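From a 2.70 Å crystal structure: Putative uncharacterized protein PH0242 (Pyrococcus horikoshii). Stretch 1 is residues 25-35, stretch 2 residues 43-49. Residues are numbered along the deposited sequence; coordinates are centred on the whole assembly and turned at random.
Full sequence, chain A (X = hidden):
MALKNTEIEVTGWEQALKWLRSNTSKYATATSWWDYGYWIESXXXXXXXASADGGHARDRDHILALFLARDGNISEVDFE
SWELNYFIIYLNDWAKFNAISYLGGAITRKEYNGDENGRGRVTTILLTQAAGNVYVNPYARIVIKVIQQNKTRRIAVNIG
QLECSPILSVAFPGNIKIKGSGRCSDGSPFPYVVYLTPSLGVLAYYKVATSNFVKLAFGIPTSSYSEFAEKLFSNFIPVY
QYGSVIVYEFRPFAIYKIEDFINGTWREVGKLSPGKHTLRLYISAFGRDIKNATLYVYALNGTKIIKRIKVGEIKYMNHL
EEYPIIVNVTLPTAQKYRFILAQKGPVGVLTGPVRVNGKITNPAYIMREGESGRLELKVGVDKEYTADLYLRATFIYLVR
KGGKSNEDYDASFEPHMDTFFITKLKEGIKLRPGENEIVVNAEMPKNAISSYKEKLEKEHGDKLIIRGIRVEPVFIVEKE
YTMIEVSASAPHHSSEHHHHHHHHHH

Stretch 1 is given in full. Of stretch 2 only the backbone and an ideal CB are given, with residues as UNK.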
# COMPACT_ATOMS: atom_id res chain seq x y z
N SER A 25 5.48 12.01 -12.79
CA SER A 25 4.77 13.27 -13.01
C SER A 25 4.97 14.24 -11.85
O SER A 25 5.13 13.82 -10.69
CB SER A 25 3.28 12.99 -13.14
OG SER A 25 2.53 14.15 -12.82
N LYS A 26 4.93 15.53 -12.16
CA LYS A 26 5.09 16.57 -11.15
C LYS A 26 3.84 16.66 -10.27
O LYS A 26 3.82 17.42 -9.30
CB LYS A 26 5.41 17.93 -11.79
CG LYS A 26 4.26 18.53 -12.60
CD LYS A 26 4.59 19.90 -13.17
CE LYS A 26 3.89 20.13 -14.50
NZ LYS A 26 3.97 21.56 -14.91
N TYR A 27 2.81 15.88 -10.61
CA TYR A 27 1.55 15.83 -9.86
C TYR A 27 1.36 14.52 -9.09
O TYR A 27 0.32 14.29 -8.46
CB TYR A 27 0.35 16.11 -10.78
CG TYR A 27 0.43 17.45 -11.46
CD1 TYR A 27 0.16 17.58 -12.82
CD2 TYR A 27 0.82 18.60 -10.75
CE1 TYR A 27 0.25 18.82 -13.45
CE2 TYR A 27 0.92 19.84 -11.37
CZ TYR A 27 0.63 19.94 -12.73
OH TYR A 27 0.73 21.16 -13.36
N ALA A 28 2.38 13.65 -9.15
CA ALA A 28 2.36 12.37 -8.47
C ALA A 28 2.49 12.54 -6.95
O ALA A 28 3.16 13.46 -6.47
CB ALA A 28 3.49 11.51 -8.99
N THR A 29 1.87 11.63 -6.22
CA THR A 29 1.84 11.61 -4.76
C THR A 29 2.69 10.47 -4.20
O THR A 29 2.45 9.30 -4.48
CB THR A 29 0.38 11.41 -4.29
OG1 THR A 29 -0.40 12.52 -4.72
CG2 THR A 29 0.29 11.32 -2.79
N ALA A 30 3.70 10.80 -3.40
CA ALA A 30 4.47 9.79 -2.69
C ALA A 30 4.21 9.92 -1.20
O ALA A 30 3.95 11.02 -0.71
CB ALA A 30 5.95 9.95 -2.99
N THR A 31 4.26 8.81 -0.47
CA THR A 31 4.11 8.84 0.97
C THR A 31 5.09 7.90 1.63
O THR A 31 5.63 7.00 0.97
CB THR A 31 2.68 8.50 1.46
OG1 THR A 31 2.59 8.80 2.86
CG2 THR A 31 2.35 7.01 1.26
N SER A 32 5.30 8.09 2.93
CA SER A 32 6.21 7.24 3.66
C SER A 32 5.96 7.31 5.15
O SER A 32 5.24 8.19 5.60
CB SER A 32 7.65 7.60 3.37
OG SER A 32 8.44 6.48 3.75
N TRP A 33 6.52 6.39 5.91
CA TRP A 33 6.42 6.53 7.35
C TRP A 33 7.21 7.74 7.83
O TRP A 33 6.67 8.65 8.47
CB TRP A 33 6.83 5.27 8.10
CG TRP A 33 6.57 5.47 9.54
CD1 TRP A 33 7.50 5.71 10.54
CD2 TRP A 33 5.26 5.54 10.21
NE1 TRP A 33 6.88 5.88 11.75
CE2 TRP A 33 5.55 5.79 11.64
CE3 TRP A 33 3.94 5.41 9.80
CZ2 TRP A 33 4.54 5.92 12.59
CZ3 TRP A 33 2.93 5.52 10.77
CH2 TRP A 33 3.22 5.78 12.13
N TRP A 34 8.50 7.77 7.51
CA TRP A 34 9.41 8.83 7.93
C TRP A 34 9.23 10.05 7.10
O TRP A 34 8.85 9.95 5.94
CB TRP A 34 10.84 8.34 7.82
CG TRP A 34 11.88 9.13 8.56
CD1 TRP A 34 11.74 9.85 9.76
CD2 TRP A 34 13.30 9.26 8.21
NE1 TRP A 34 12.95 10.40 10.14
CE2 TRP A 34 13.92 10.09 9.26
CE3 TRP A 34 14.11 8.78 7.17
CZ2 TRP A 34 15.27 10.41 9.25
CZ3 TRP A 34 15.47 9.13 7.17
CH2 TRP A 34 16.03 9.92 8.19
N ASP A 35 9.53 11.20 7.69
CA ASP A 35 9.35 12.49 7.05
C ASP A 35 10.56 13.03 6.27
O ASP A 35 10.65 14.24 6.01
CB ASP A 35 8.77 13.51 8.03
CG ASP A 35 9.74 13.92 9.14
OD1 ASP A 35 9.47 15.00 9.71
OD2 ASP A 35 10.73 13.22 9.47
N UNK A 43 5.28 24.23 -4.99
CA UNK A 43 4.02 24.98 -5.13
C UNK A 43 2.86 24.11 -4.63
O UNK A 43 1.81 24.64 -4.22
CB UNK A 43 3.79 25.40 -6.58
N UNK A 44 3.07 22.79 -4.66
CA UNK A 44 2.08 21.79 -4.29
C UNK A 44 1.70 21.80 -2.80
O UNK A 44 2.55 21.60 -1.93
CB UNK A 44 2.61 20.40 -4.67
N UNK A 45 0.41 22.05 -2.54
CA UNK A 45 -0.19 21.93 -1.20
C UNK A 45 -0.81 20.54 -1.02
O UNK A 45 -1.61 20.31 -0.11
CB UNK A 45 -1.25 23.01 -0.98
N UNK A 46 -0.45 19.61 -1.92
CA UNK A 46 -0.94 18.24 -1.88
C UNK A 46 -0.01 17.33 -1.10
O UNK A 46 0.72 17.78 -0.21
CB UNK A 46 -1.12 17.70 -3.30
N UNK A 47 -0.01 16.04 -1.46
CA UNK A 47 0.72 15.03 -0.70
C UNK A 47 2.17 14.79 -1.17
O UNK A 47 2.41 14.30 -2.29
CB UNK A 47 -0.05 13.71 -0.77
N UNK A 48 3.11 15.14 -0.31
CA UNK A 48 4.45 14.58 -0.36
C UNK A 48 4.84 14.05 1.01
O UNK A 48 6.01 13.78 1.25
CB UNK A 48 5.46 15.63 -0.84
N UNK A 49 3.84 13.88 1.90
CA UNK A 49 4.02 13.52 3.33
C UNK A 49 4.58 14.70 4.17
O UNK A 49 4.04 15.05 5.23
CB UNK A 49 4.96 12.32 3.44

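Position 43 lies beyond the reach of stretch 1: nothing of that stretch comes within 5.5 Å of its ideal CB, and phi/psi of -73/-24 excludes little. Almost any residue would serve. The deposited one is Ser43, which makes no contact here.

At position 44 the CA-to-CB bond points toward stretch 1, yet its ideal CB also has no neighbour within 5.5 Å. A short side chain would therefore leave a gap, whereas one of three or four carbons could reach the turn from Ser25 to Ala28. What waits there is mixed: the carbonyl of Lys26 and the rim of the Tyr27 ring. Leucine, isoleucine or methionine would suit, and a longer polar chain is not excluded. The residue is Leu44. With chi1 at -37° and chi2 at 177°, it brings CD1 to 3.4 Å from Lys26 O, while CD2 lies 4.5 Å from Tyr27 CD2, near the plane of the ring and at its edge. The latter is a loose apolar contact.

Position 45 is out of reach and imposes no choice; Leu45, poorly ordered, makes no contact with stretch 1.

Position 46 has phi/psi of -93/-152, an unusual combination that favours glycine without proving it. Its ideal CB would point toward stretch 1 but come no nearer than 5.4 Å, to Thr29 OG1, so crowding by this stretch is not the argument. The deposited residue is Gly46.

Position 47 faces Thr29, and their CA atoms are 5.4 Å apart. The ideal CB is tight, 3.2 Å from Thr29 CG2, so the space beside the methyl is already taken at the first side-chain atom; a chain that then turns aside is suitable, polar or apolar. It is Asn47, with chi1 at -45°. Its CB packs 3.2 Å from Thr29 CG2, and its amide makes no hydrogen bond to stretch 1.

At position 48 CA-to-CB points away, with Ala30 O 4.8 Å from the ideal CB. Small or polar residues would fit; only a long, flexible one could fold back to the carbonyl of Ala28. Arg48 does so: its end comes nearer, placing NE 3.8 Å from Ala28 O and NH1 4.1 Å from Ala30 CB. Neither approach is a hydrogen bond, and the residue is poorly ordered.

Position 49 has positive phi (72°), which glycine or asparagine tolerates readily, but its CB points toward stretch 1, 4.3 Å from both Ser32 N and Thr31 OG1. Farther along lie the carbonyls of Ser32 and Trp33, acceptors that invite a long donor such as lysine or arginine. Arg49 has more of its surface covered by the opposing stretch (118 Å²) than any other residue of the two. Its NH2 donates to Trp33 O at 2.7 Å and 164°, in the plane of the guanidinium; NE adds a weak bond to Trp33 O at 3.3 Å and 132°. Ser32 O lies over the guanidinium face, so its 3.1 Å approach to NE has too poor an angle to bond.

Stretch 2 (43-49) SLLGNRR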
# COMPACT_ATOMS: atom_id res chain seq x y z
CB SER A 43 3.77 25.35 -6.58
OG SER A 43 4.85 26.10 -7.08
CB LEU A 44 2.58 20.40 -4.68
CG LEU A 44 3.36 20.26 -5.99
CD1 LEU A 44 3.81 18.81 -6.15
CD2 LEU A 44 2.54 20.72 -7.20
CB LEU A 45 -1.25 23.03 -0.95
CG LEU A 45 -0.89 24.40 -0.36
CD1 LEU A 45 -0.22 25.34 -1.36
CD2 LEU A 45 -2.13 25.07 0.23
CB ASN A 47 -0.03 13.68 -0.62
CG ASN A 47 -1.52 13.82 -0.30
OD1 ASN A 47 -2.08 14.92 -0.25
ND2 ASN A 47 -2.18 12.69 -0.10
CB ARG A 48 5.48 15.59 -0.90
CG ARG A 48 5.49 15.76 -2.42
CD ARG A 48 5.51 14.42 -3.16
NE ARG A 48 6.17 14.51 -4.47
CZ ARG A 48 7.37 13.99 -4.75
NH1 ARG A 48 8.05 13.32 -3.83
NH2 ARG A 48 7.89 14.13 -5.97
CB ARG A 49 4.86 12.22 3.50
CG ARG A 49 5.43 11.92 4.89
CD ARG A 49 4.35 11.81 5.96
NE ARG A 49 4.67 10.87 7.03
CZ ARG A 49 3.79 10.43 7.95
NH1 ARG A 49 2.51 10.83 7.96
NH2 ARG A 49 4.18 9.57 8.88
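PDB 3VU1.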